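Local coordinates for protein endonuclease III (PDB 1ORN) that probably excises damaged bases from DNA and cuts the strand as a base-excision-repair glycosylase carrying a [4Fe-4S] cluster, at residues Ile185-Tyr190 with Pro200-Leu205; Asp15-Met20 with Lys150-Cys155. All blocks are in the same frame, centred on the assembly; numbering follows the deposited sequence.

Interaction 1 of 2, residues Ile185-Tyr190 with Pro200-Leu205. With SF4 (iron/sulfur cluster), chain F.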
loop_
_atom_site.group_PDB
_atom_site.type_symbol
_atom_site.label_atom_id
_atom_site.label_comp_id
_atom_site.label_asym_id
_atom_site.label_seq_id
_atom_site.Cartn_x
_atom_site.Cartn_y
_atom_site.Cartn_z
ATOM N N ILE C 185 -8.239 1.423 -2.270
ATOM C CA ILE C 185 -7.155 1.422 -3.242
ATOM C C ILE C 185 -7.699 1.140 -4.639
ATOM O O ILE C 185 -7.298 1.776 -5.608
ATOM C CB ILE C 185 -6.081 0.374 -2.890
ATOM C CG1 ILE C 185 -5.284 0.852 -1.672
ATOM C CG2 ILE C 185 -5.149 0.156 -4.079
ATOM C CD1 ILE C 185 -4.165 -0.071 -1.272
ATOM N N PHE C 186 -8.607 0.181 -4.739
ATOM C CA PHE C 186 -9.197 -0.142 -6.030
ATOM C C PHE C 186 -10.021 1.036 -6.536
ATOM O O PHE C 186 -9.971 1.376 -7.714
ATOM C CB PHE C 186 -10.077 -1.388 -5.916
ATOM C CG PHE C 186 -9.361 -2.669 -6.268
ATOM C CD1 PHE C 186 -8.175 -3.024 -5.629
ATOM C CD2 PHE C 186 -9.880 -3.527 -7.239
ATOM C CE1 PHE C 186 -7.516 -4.212 -5.951
ATOM C CE2 PHE C 186 -9.231 -4.715 -7.568
ATOM C CZ PHE C 186 -8.049 -5.060 -6.924
ATOM N N PHE C 187 -10.772 1.661 -5.637
ATOM C CA PHE C 187 -11.604 2.800 -6.011
ATOM C C PHE C 187 -10.730 3.887 -6.629
ATOM O O PHE C 187 -11.058 4.445 -7.668
ATOM C CB PHE C 187 -12.334 3.340 -4.776
ATOM C CG PHE C 187 -13.316 4.437 -5.075
ATOM C CD1 PHE C 187 -14.554 4.147 -5.640
ATOM C CD2 PHE C 187 -13.004 5.765 -4.791
ATOM C CE1 PHE C 187 -15.469 5.167 -5.917
ATOM C CE2 PHE C 187 -13.908 6.789 -5.065
ATOM C CZ PHE C 187 -15.145 6.486 -5.630
ATOM N N GLY C 188 -9.600 4.179 -5.991
ATOM C CA GLY C 188 -8.712 5.201 -6.519
ATOM C C GLY C 188 -7.932 4.755 -7.747
ATOM O O GLY C 188 -7.707 5.537 -8.674
ATOM N N ARG C 189 -7.517 3.494 -7.766
ATOM C CA ARG C 189 -6.731 2.986 -8.888
ATOM C C ARG C 189 -7.528 2.864 -10.180
ATOM O O ARG C 189 -7.053 3.238 -11.255
ATOM C CB ARG C 189 -6.138 1.616 -8.534
ATOM C CG ARG C 189 -5.276 0.993 -9.632
ATOM C CD ARG C 189 -4.606 -0.285 -9.133
ATOM N NE ARG C 189 -3.629 0.008 -8.086
ATOM C CZ ARG C 189 -3.333 -0.809 -7.082
ATOM N NH1 ARG C 189 -3.936 -1.983 -6.972
ATOM N NH2 ARG C 189 -2.428 -0.450 -6.182
ATOM N N TYR C 190 -8.754 2.373 -10.061
ATOM C CA TYR C 190 -9.597 2.139 -11.228
ATOM C C TYR C 190 -10.766 3.082 -11.477
ATOM O O TYR C 190 -11.352 3.058 -12.560
ATOM C CB TYR C 190 -10.125 0.712 -11.159
ATOM C CG TYR C 190 -9.028 -0.320 -11.123
ATOM C CD1 TYR C 190 -8.226 -0.550 -12.242
ATOM C CD2 TYR C 190 -8.778 -1.056 -9.966
ATOM C CE1 TYR C 190 -7.195 -1.492 -12.208
ATOM C CE2 TYR C 190 -7.749 -1.997 -9.920
ATOM C CZ TYR C 190 -6.962 -2.208 -11.044
ATOM O OH TYR C 190 -5.932 -3.126 -10.999
ATOM N N PRO C 200 -18.519 11.674 -13.734
ATOM C CA PRO C 200 -19.818 11.571 -14.411
ATOM C C PRO C 200 -20.658 10.347 -14.048
ATOM O O PRO C 200 -21.882 10.432 -13.941
ATOM C CB PRO C 200 -19.433 11.592 -15.884
ATOM C CG PRO C 200 -18.264 12.532 -15.890
ATOM C CD PRO C 200 -17.461 12.051 -14.691
ATOM N N SER C 201 -19.999 9.212 -13.854
ATOM C CA SER C 201 -20.696 7.976 -13.522
ATOM C C SER C 201 -20.445 7.527 -12.087
ATOM O O SER C 201 -20.705 6.375 -11.740
ATOM C CB SER C 201 -20.250 6.868 -14.472
ATOM O OG SER C 201 -18.850 6.657 -14.365
ATOM N N CYS C 202 -19.954 8.432 -11.248
ATOM C CA CYS C 202 -19.655 8.081 -9.864
ATOM C C CYS C 202 -20.862 8.113 -8.929
ATOM O O CYS C 202 -21.583 9.109 -8.856
ATOM C CB CYS C 202 -18.561 8.998 -9.318
ATOM S SG CYS C 202 -17.976 8.501 -7.684
ATOM N N PRO C 203 -21.091 7.012 -8.192
ATOM C CA PRO C 203 -22.198 6.865 -7.242
ATOM C C PRO C 203 -22.075 7.787 -6.031
ATOM O O PRO C 203 -23.006 7.901 -5.231
ATOM C CB PRO C 203 -22.115 5.395 -6.835
ATOM C CG PRO C 203 -21.454 4.742 -8.013
ATOM C CD PRO C 203 -20.383 5.731 -8.358
ATOM N N LEU C 204 -20.922 8.436 -5.898
ATOM C CA LEU C 204 -20.680 9.330 -4.771
ATOM C C LEU C 204 -20.620 10.791 -5.197
ATOM O O LEU C 204 -20.376 11.677 -4.379
ATOM C CB LEU C 204 -19.373 8.942 -4.072
ATOM C CG LEU C 204 -19.339 7.540 -3.464
ATOM C CD1 LEU C 204 -17.936 7.272 -2.917
ATOM C CD2 LEU C 204 -20.386 7.415 -2.361
ATOM N N LEU C 205 -20.846 11.037 -6.482
ATOM C CA LEU C 205 -20.821 12.394 -7.017
ATOM C C LEU C 205 -21.754 13.306 -6.211
ATOM O O LEU C 205 -21.440 14.473 -5.984
ATOM C CB LEU C 205 -21.272 12.387 -8.484
ATOM C CG LEU C 205 -20.731 13.438 -9.465
ATOM C CD1 LEU C 205 -21.725 13.573 -10.616
ATOM C CD2 LEU C 205 -20.528 14.780 -8.792
HETATM FE FE1 SF4 F . -16.299 10.115 -7.564
HETATM FE FE2 SF4 F . -13.616 10.655 -7.198
HETATM FE FE3 SF4 F . -15.109 12.048 -8.930
HETATM FE FE4 SF4 F . -15.502 12.296 -6.263
HETATM S S1 SF4 F . -13.640 12.972 -7.418
HETATM S S2 SF4 F . -17.023 12.249 -7.853
HETATM S S3 SF4 F . -15.009 10.225 -5.608
HETATM S S4 SF4 F . -14.608 9.907 -9.146
#
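Phe187 and Cys202 mark the closest approach of the two backbones, 10.4 Å between their CA atoms, where a helix, widened by a pi-type turn at 187-190, faces a loop that folds into a type I beta turn from Cys202 to Leu205. The ring of Phe187 spans the gap and presents a thin edge to the iron-sulfur cluster. With CG anti to the backbone N (chi1 -175°), it is carried out from the helix to meet the inorganic sulfur. Its rim does the touching: Phe187 CE2 lies 3.6 Å from the cluster sulfide S3, which sits in the ring plane at the edge. Phe187 CZ reaches Cys202 SG at 4.0 Å, again near the ring plane, a sulfur-aromatic contact made at the edge. The weakly positive C-H rim probably suits sulfurs likely to carry partial negative charge.

Cysteine suits its position because Cys202 SG binds the iron FE1 at 2.3 Å. The turn adds a second grip on that sulfur, as Leu204 N donates to Cys202 SG over 3.4 Å at 159°, which would probably soften the charge on the ligand. Leu204 then brings CD1 to 4.0 Å from Phe187 CZ, closing the apolar wall beside the sulfurs.

This loop belongs to the cysteine-rich cluster motif of the endonuclease III family, completed by Cys192, Cys199 and Cys208. Helix 7-20 packs on Phe187 through Met17 and Met20, helix 143-152 meets Phe187 with Val148 and Leu204 with Leu152, and helix 209-215 sets Met215 against Pro200 and Leu205.

Interaction 2 of 2, residues Asp15-Met20 with Lys150-Cys155. With SF4 (iron/sulfur cluster), chain F.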
loop_
_atom_site.group_PDB
_atom_site.type_symbol
_atom_site.label_atom_id
_atom_site.label_comp_id
_atom_site.label_asym_id
_atom_site.label_seq_id
_atom_site.Cartn_x
_atom_site.Cartn_y
_atom_site.Cartn_z
ATOM N N ASP C 15 -19.373 2.006 1.959
ATOM C CA ASP C 15 -20.333 0.955 1.632
ATOM C C ASP C 15 -20.505 0.852 0.118
ATOM O O ASP C 15 -20.677 -0.242 -0.425
ATOM C CB ASP C 15 -21.677 1.249 2.293
ATOM N N GLU C 16 -20.450 1.991 -0.563
ATOM C CA GLU C 16 -20.608 2.022 -2.013
ATOM C C GLU C 16 -19.369 1.458 -2.706
ATOM O O GLU C 16 -19.479 0.714 -3.682
ATOM C CB GLU C 16 -20.858 3.455 -2.485
ATOM C CG GLU C 16 -21.399 3.565 -3.905
ATOM C CD GLU C 16 -22.796 2.971 -4.052
ATOM O OE1 GLU C 16 -23.709 3.398 -3.311
ATOM O OE2 GLU C 16 -22.982 2.082 -4.912
ATOM N N MET C 17 -18.189 1.822 -2.206
ATOM C CA MET C 17 -16.942 1.329 -2.785
ATOM C C MET C 17 -16.930 -0.191 -2.720
ATOM O O MET C 17 -16.368 -0.856 -3.589
ATOM C CB MET C 17 -15.733 1.871 -2.017
ATOM C CG MET C 17 -15.588 3.372 -2.057
ATOM S SD MET C 17 -14.095 3.938 -1.193
ATOM C CE MET C 17 -14.398 5.739 -1.143
ATOM N N ALA C 18 -17.543 -0.736 -1.673
ATOM C CA ALA C 18 -17.606 -2.178 -1.489
ATOM C C ALA C 18 -18.472 -2.806 -2.577
ATOM O O ALA C 18 -18.184 -3.904 -3.050
ATOM C CB ALA C 18 -18.172 -2.509 -0.109
ATOM N N LYS C 19 -19.529 -2.104 -2.971
ATOM C CA LYS C 19 -20.433 -2.594 -4.007
ATOM C C LYS C 19 -19.792 -2.499 -5.386
ATOM O O LYS C 19 -20.081 -3.303 -6.273
ATOM C CB LYS C 19 -21.744 -1.796 -4.002
ATOM C CG LYS C 19 -22.593 -1.996 -2.758
ATOM C CD LYS C 19 -23.914 -1.243 -2.862
ATOM N N MET C 20 -18.917 -1.515 -5.561
ATOM C CA MET C 20 -18.245 -1.308 -6.835
ATOM C C MET C 20 -17.061 -2.256 -7.014
ATOM O O MET C 20 -16.793 -2.729 -8.119
ATOM C CB MET C 20 -17.767 0.140 -6.935
ATOM C CG MET C 20 -17.291 0.545 -8.316
ATOM S SD MET C 20 -16.787 2.276 -8.408
ATOM C CE MET C 20 -18.105 3.052 -7.486
ATOM N N LYS C 150 -9.113 12.657 0.648
ATOM C CA LYS C 150 -9.150 14.107 0.540
ATOM C C LYS C 150 -10.153 14.630 -0.479
ATOM O O LYS C 150 -10.784 15.660 -0.255
ATOM C CB LYS C 150 -7.740 14.627 0.263
ATOM C CG LYS C 150 -6.840 14.424 1.488
ATOM C CD LYS C 150 -5.418 14.869 1.272
ATOM C CE LYS C 150 -4.652 14.815 2.595
ATOM N NZ LYS C 150 -3.251 15.279 2.432
ATOM N N ARG C 151 -10.324 13.925 -1.589
ATOM C CA ARG C 151 -11.292 14.372 -2.590
ATOM C C ARG C 151 -12.720 14.262 -2.065
ATOM O O ARG C 151 -13.529 15.177 -2.237
ATOM C CB ARG C 151 -11.162 13.549 -3.870
ATOM C CG ARG C 151 -9.957 13.895 -4.711
ATOM C CD ARG C 151 -9.947 13.068 -5.980
ATOM N NE ARG C 151 -8.942 13.540 -6.927
ATOM C CZ ARG C 151 -8.627 12.912 -8.054
ATOM N NH1 ARG C 151 -9.234 11.778 -8.383
ATOM N NH2 ARG C 151 -7.707 13.423 -8.855
ATOM N N LEU C 152 -13.022 13.142 -1.420
ATOM C CA LEU C 152 -14.355 12.892 -0.881
ATOM C C LEU C 152 -14.686 13.726 0.356
ATOM O O LEU C 152 -15.858 13.944 0.673
ATOM C CB LEU C 152 -14.499 11.406 -0.554
ATOM C CG LEU C 152 -15.574 10.566 -1.251
ATOM C CD1 LEU C 152 -16.131 11.258 -2.496
ATOM C CD2 LEU C 152 -14.956 9.220 -1.592
ATOM N N GLY C 153 -13.663 14.191 1.061
ATOM C CA GLY C 153 -13.912 14.984 2.248
ATOM C C GLY C 153 -13.885 14.181 3.532
ATOM O O GLY C 153 -14.483 14.576 4.529
ATOM N N PHE C 154 -13.198 13.044 3.509
ATOM C CA PHE C 154 -13.079 12.202 4.690
ATOM C C PHE C 154 -12.254 12.967 5.721
ATOM O O PHE C 154 -12.465 12.843 6.927
ATOM C CB PHE C 154 -12.352 10.898 4.343
ATOM C CG PHE C 154 -13.204 9.875 3.633
ATOM C CD1 PHE C 154 -14.400 10.231 3.015
ATOM C CD2 PHE C 154 -12.783 8.546 3.559
ATOM C CE1 PHE C 154 -15.163 9.281 2.334
ATOM C CE2 PHE C 154 -13.539 7.587 2.879
ATOM C CZ PHE C 154 -14.730 7.956 2.266
ATOM N N CYS C 155 -11.307 13.752 5.221
ATOM C CA CYS C 155 -10.411 14.547 6.053
ATOM C C CYS C 155 -10.080 15.835 5.305
ATOM O O CYS C 155 -10.578 16.057 4.203
ATOM C CB CYS C 155 -9.124 13.767 6.316
ATOM S SG CYS C 155 -8.252 13.332 4.795
HETATM FE FE1 SF4 F . -16.299 10.115 -7.564
HETATM FE FE2 SF4 F . -13.616 10.655 -7.198
HETATM FE FE3 SF4 F . -15.109 12.048 -8.930
HETATM FE FE4 SF4 F . -15.502 12.296 -6.263
HETATM S S1 SF4 F . -13.640 12.972 -7.418
HETATM S S2 SF4 F . -17.023 12.249 -7.853
HETATM S S3 SF4 F . -15.009 10.225 -5.608
HETATM S S4 SF4 F . -14.608 9.907 -9.146
#
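Met17 and Leu152 meet tip to tip, the methyl CE of Met17 3.6 Å from CD2 of Leu152, and between residues 15-20 and 150-155 the contact is apolar. The backbones stay well apart, with 12.0 Å between the CA atoms of Met17 and Leu152, so a long, unbranched methionine suits the gap. Extended beyond CG (chi2 -177°, chi3 -169°), its chain delivers CE into the angle between two partners. The second is Phe154, whose CZ lies 4.1 Å from Met17 CE; the methyl meets the ring obliquely. Ile10, Cys13 and Leu14 continue the packing along helix 7-20.

Between Leu152 and Phe154 the helix ends at Gly153, which has positive phi. A side chain there would collide with the carbonyl O of Leu152, which explains the glycine. Leu152 and Phe154 both point toward Met17. The segment lies in the HhH-GPD region of this all-helical glycosylase, where the end of helix 143-152 forms part of the cluster pocket.

Contacts with the cluster are made by the same segment. Leu152 CD1 stands 3.5 Å from sulfide S3, while CD2, which meets Met17 CE, still lies near the same sulfide. Cutting Leu152 back to an alanine removes both methyls, which is likely to leave Met17 CE without its nearest partner across the contact and to open a gap beside S3. Arg151 CD comes to 4.0 Å from S1.

The polar end of Arg151, carried past the cluster by a chain extended from CG to NE, finds its partners outside the two segments, donating to the backbone carbonyls of Lys193 and Ala194.

Both interactions are buried, their centres about 8 Å apart, and both border the same iron-sulfur cluster. Their chemistry differs with their place. Interaction 1 joins helix 177-191 to the cysteine-bearing loop and includes a metal ligand, whereas interaction 2 joins helix 7-20 to the distant end of helix 143-152 through a methionine methyl, a leucine methyl and an aromatic ring. The two touch directly: Leu204 CD1 meets Leu152 CD2 at 3.8 Å, and helix 7-20, an element of interaction 2, also packs on Phe187 and Pro203 of interaction 1, Met20 CE lying 3.7 Å from Phe187 CE1. Phe187 and Leu152 reach sulfide S3; Met17, Phe154 and the Leu204 side chain pack behind them.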